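Long-range contact in immunoglobulin-like protein (Pseudomonas aeruginosa, PDB 3N6Y), which is of unknown function but adopts an immunoglobulin-like beta fold and belongs to a domain family of unknown function in the E-set clan: residues Y72-V77 with D86-V91. Residues are numbered along the deposited sequence; the frame is centred on the assembly and turned at random. Where two conformers were deposited one is given.
Sequences YLTPGV and DKFEVV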
ATOM      1  N   TYR A  72       3.106   3.344  -5.607  1.00 14.26           N
ATOM      2  CA  TYR A  72       2.249   2.439  -6.337  1.00 13.63           C
ATOM      3  C   TYR A  72       2.618   2.502  -7.806  1.00 14.86           C
ATOM      4  O   TYR A  72       2.523   3.564  -8.406  1.00 16.63           O
ATOM      5  CB  TYR A  72       0.794   2.910  -6.255  1.00 14.87           C
ATOM      6  CG  TYR A  72       0.178   3.065  -4.863  1.00 14.58           C
ATOM      7  CD1 TYR A  72       0.488   4.128  -4.039  1.00 15.23           C
ATOM      8  CD2 TYR A  72      -0.703   2.103  -4.376  1.00 14.88           C
ATOM      9  CE1 TYR A  72      -0.071   4.252  -2.780  1.00 15.58           C
ATOM     10  CE2 TYR A  72      -1.277   2.236  -3.121  1.00 14.35           C
ATOM     11  CZ  TYR A  72      -0.963   3.280  -2.341  1.00 15.02           C
ATOM     12  OH  TYR A  72      -1.568   3.406  -1.086  1.00 16.87           O
ATOM     13  N   LEU A  73       3.073   1.403  -8.370  1.00 13.91           N
ATOM     14  CA  LEU A  73       3.247   1.312  -9.815  1.00 15.40           C
ATOM     15  C   LEU A  73       2.024   0.595 -10.415  1.00 15.87           C
ATOM     16  O   LEU A  73       1.653  -0.516  -9.982  1.00 16.87           O
ATOM     17  CB  LEU A  73       4.522   0.535 -10.122  1.00 15.51           C
ATOM     18  CG  LEU A  73       5.843   1.150  -9.685  1.00 16.66           C
ATOM     19  CD1 LEU A  73       7.025   0.135 -10.057  1.00 16.60           C
ATOM     20  CD2 LEU A  73       6.074   2.488 -10.361  1.00 17.46           C
ATOM     21  N   THR A  74       1.460   1.203 -11.453  1.00 13.97           N
ATOM     22  CA  THR A  74       0.197   0.785 -12.024  1.00 13.61           C
ATOM     23  C   THR A  74       0.390   0.453 -13.498  1.00 14.19           C
ATOM     24  O   THR A  74       1.427   0.806 -14.066  1.00 13.00           O
ATOM     25  CB  THR A  74      -0.915   1.836 -11.878  1.00 13.71           C
ATOM     26  OG1 THR A  74      -0.854   2.765 -12.971  1.00 14.68           O
ATOM     27  CG2 THR A  74      -0.778   2.621 -10.577  1.00 14.44           C
ATOM     28  N   PRO A  75      -0.613  -0.233 -14.121  1.00 14.36           N
ATOM     29  CA  PRO A  75      -0.538  -0.423 -15.552  1.00 15.96           C
ATOM     30  C   PRO A  75      -0.862   0.795 -16.417  1.00 18.14           C
ATOM     31  O   PRO A  75      -0.792   0.698 -17.649  1.00 18.24           O
ATOM     32  CB  PRO A  75      -1.562  -1.537 -15.807  1.00 17.08           C
ATOM     33  CG  PRO A  75      -1.899  -2.104 -14.421  1.00 15.57           C
ATOM     34  CD  PRO A  75      -1.743  -0.972 -13.525  1.00 15.14           C
ATOM     35  N   GLY A  76      -1.190   1.919 -15.777  1.00 15.26           N
ATOM     36  CA  GLY A  76      -1.585   3.179 -16.434  1.00 16.46           C
ATOM     37  C   GLY A  76      -3.036   3.496 -16.210  1.00 16.48           C
ATOM     38  O   GLY A  76      -3.892   3.064 -16.969  1.00 17.94           O
ATOM     39  N   VAL A  77      -3.298   4.276 -15.144  1.00 14.71           N
ATOM     40  CA  VAL A  77      -4.631   4.799 -14.827  1.00 14.99           C
ATOM     41  C   VAL A  77      -4.790   6.132 -15.521  1.00 14.73           C
ATOM     42  O   VAL A  77      -4.037   7.077 -15.271  1.00 17.11           O
ATOM     43  CB  VAL A  77      -4.783   4.967 -13.289  1.00 14.97           C
ATOM     44  CG1 VAL A  77      -6.118   5.691 -12.946  1.00 15.04           C
ATOM     45  CG2 VAL A  77      -4.687   3.593 -12.618  1.00 14.88           C
ATOM     46  N   ASP A  86       0.993   6.312 -14.205  1.00 13.24           N
ATOM     47  CA  ASP A  86       1.687   5.004 -14.153  1.00 13.61           C
ATOM     48  C   ASP A  86       2.307   4.768 -12.775  1.00 14.45           C
ATOM     49  O   ASP A  86       2.688   3.625 -12.436  1.00 13.08           O
ATOM     50  CB  ASP A  86       2.777   4.970 -15.234  1.00 14.22           C
ATOM     51  CG  ASP A  86       2.178   5.099 -16.616  1.00 14.56           C
ATOM     52  OD1 ASP A  86       1.571   4.080 -17.034  1.00 16.09           O
ATOM     53  OD2 ASP A  86       2.300   6.182 -17.238  1.00 14.18           O
ATOM     54  N   LYS A  87       2.448   5.823 -12.006  1.00 13.85           N
ATOM     55  CA  LYS A  87       2.771   5.679 -10.587  0.50 14.09           C
ATOM     56  C   LYS A  87       1.988   6.662  -9.795  1.00 14.28           C
ATOM     57  O   LYS A  87       1.634   7.742 -10.282  1.00 15.37           O
ATOM     58  CB  LYS A  87       4.253   5.869 -10.315  0.50 14.04           C
ATOM     59  CG  LYS A  87       4.769   7.292 -10.472  0.50 14.17           C
ATOM     60  CD  LYS A  87       6.185   7.353  -9.934  0.50 14.61           C
ATOM     61  CE  LYS A  87       6.875   8.717 -10.051  0.50 14.54           C
ATOM     62  NZ  LYS A  87       6.552   9.739  -8.980  0.50 14.12           N
ATOM     63  N   PHE A  88       1.697   6.285  -8.560  1.00 13.84           N
ATOM     64  CA  PHE A  88       1.258   7.236  -7.533  1.00 14.45           C
ATOM     65  C   PHE A  88       2.281   7.184  -6.398  1.00 15.32           C
ATOM     66  O   PHE A  88       2.789   6.096  -6.069  1.00 14.61           O
ATOM     67  CB  PHE A  88      -0.089   6.820  -6.967  1.00 14.26           C
ATOM     68  CG  PHE A  88      -1.188   6.869  -7.971  1.00 14.52           C
ATOM     69  CD1 PHE A  88      -1.655   8.088  -8.432  1.00 16.11           C
ATOM     70  CD2 PHE A  88      -1.789   5.711  -8.432  1.00 15.19           C
ATOM     71  CE1 PHE A  88      -2.682   8.131  -9.359  1.00 17.00           C
ATOM     72  CE2 PHE A  88      -2.827   5.762  -9.374  1.00 16.75           C
ATOM     73  CZ  PHE A  88      -3.261   6.967  -9.807  1.00 15.72           C
ATOM     74  N   GLU A  89       2.565   8.331  -5.809  1.00 16.03           N
ATOM     75  CA  GLU A  89       3.431   8.439  -4.619  1.00 18.09           C
ATOM     76  C   GLU A  89       2.714   9.165  -3.483  1.00 20.12           C
ATOM     77  O   GLU A  89       2.185  10.272  -3.652  1.00 21.98           O
ATOM     78  CB  GLU A  89       4.718   9.147  -4.991  1.00 21.22           C
ATOM     79  CG  GLU A  89       5.753   8.195  -5.497  1.00 22.17           C
ATOM     80  CD  GLU A  89       7.142   8.838  -5.651  1.00 24.42           C
ATOM     81  OE1 GLU A  89       7.782   8.575  -6.683  1.00 21.00           O
ATOM     82  OE2 GLU A  89       7.568   9.616  -4.765  1.00 31.98           O
ATOM     83  N   VAL A  90       2.674   8.520  -2.331  1.00 19.13           N
ATOM     84  CA  VAL A  90       1.955   9.034  -1.170  1.00 19.62           C
ATOM     85  C   VAL A  90       2.974   9.109  -0.051  1.00 18.74           C
ATOM     86  O   VAL A  90       3.667   8.118   0.183  1.00 19.70           O
ATOM     87  CB  VAL A  90       0.754   8.155  -0.780  1.00 21.47           C
ATOM     88  CG1 VAL A  90       0.157   8.617   0.538  1.00 21.63           C
ATOM     89  CG2 VAL A  90      -0.309   8.183  -1.874  1.00 22.76           C
ATOM     90  N   VAL A  91       3.103  10.293   0.577  1.00 18.99           N
ATOM     91  CA  VAL A  91       4.030  10.401   1.724  1.00 19.93           C
ATOM     92  C   VAL A  91       3.204  10.224   2.998  1.00 20.37           C
ATOM     93  O   VAL A  91       2.136  10.807   3.116  1.00 21.73           O
ATOM     94  CB  VAL A  91       4.868  11.673   1.717  1.00 21.72           C
ATOM     95  CG1 VAL A  91       5.711  11.720   3.019  1.00 21.37           C
ATOM     96  CG2 VAL A  91       5.784  11.656   0.488  1.00 23.73           C
TER
HETATM   97  O   HOH W   1       2.582   1.728 -16.336  1.00 19.91           O
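Tyr72 and Phe88 form an antiparallel hydrogen-bonded pair, Tyr72 N reaching Phe88 O at 2.8 Å and Phe88 N returning the bond to Tyr72 O at the same length. Each CG lies anti to its own carbonyl carbon (chi1 -58° and -65°), and the two side chains, on one face of the sheet, cross at about a right angle, with Tyr72 CD1 4.0 Å from Phe88 CB. Phe88 O lies in the plane of the tyrosine ring, at its edge, while Val90 CG2 approaches CE1 obliquely. Thr74 CG2 touches the phenylalanine ring at CD2 and CE2, and Val77 CB comes near CZ. On the other face, Leu73 CD2 lies 3.8 Å from Lys87 CB.

Beyond this pairing, Thr74 N bonds to Asp86 O almost straight at hydrogen (172°), although it sits above the carbonyl plane. Thr74 OG1 accepts from Gly76 N at 2.9 Å, an ST turn around Pro75, and also bonds to His85 O. Asp86 OD1 lies 3.3 Å from Gly76 CA, a water bridges it to Thr74 O, and OD2 pairs with Arg84. Tyr72 OH reaches Ala104 O in the facing sheet. After the corner at Pro75, strand 76-78 forms a beta hairpin with 84-92, the outermost pair at this edge of the immunoglobulin-like beta sandwich.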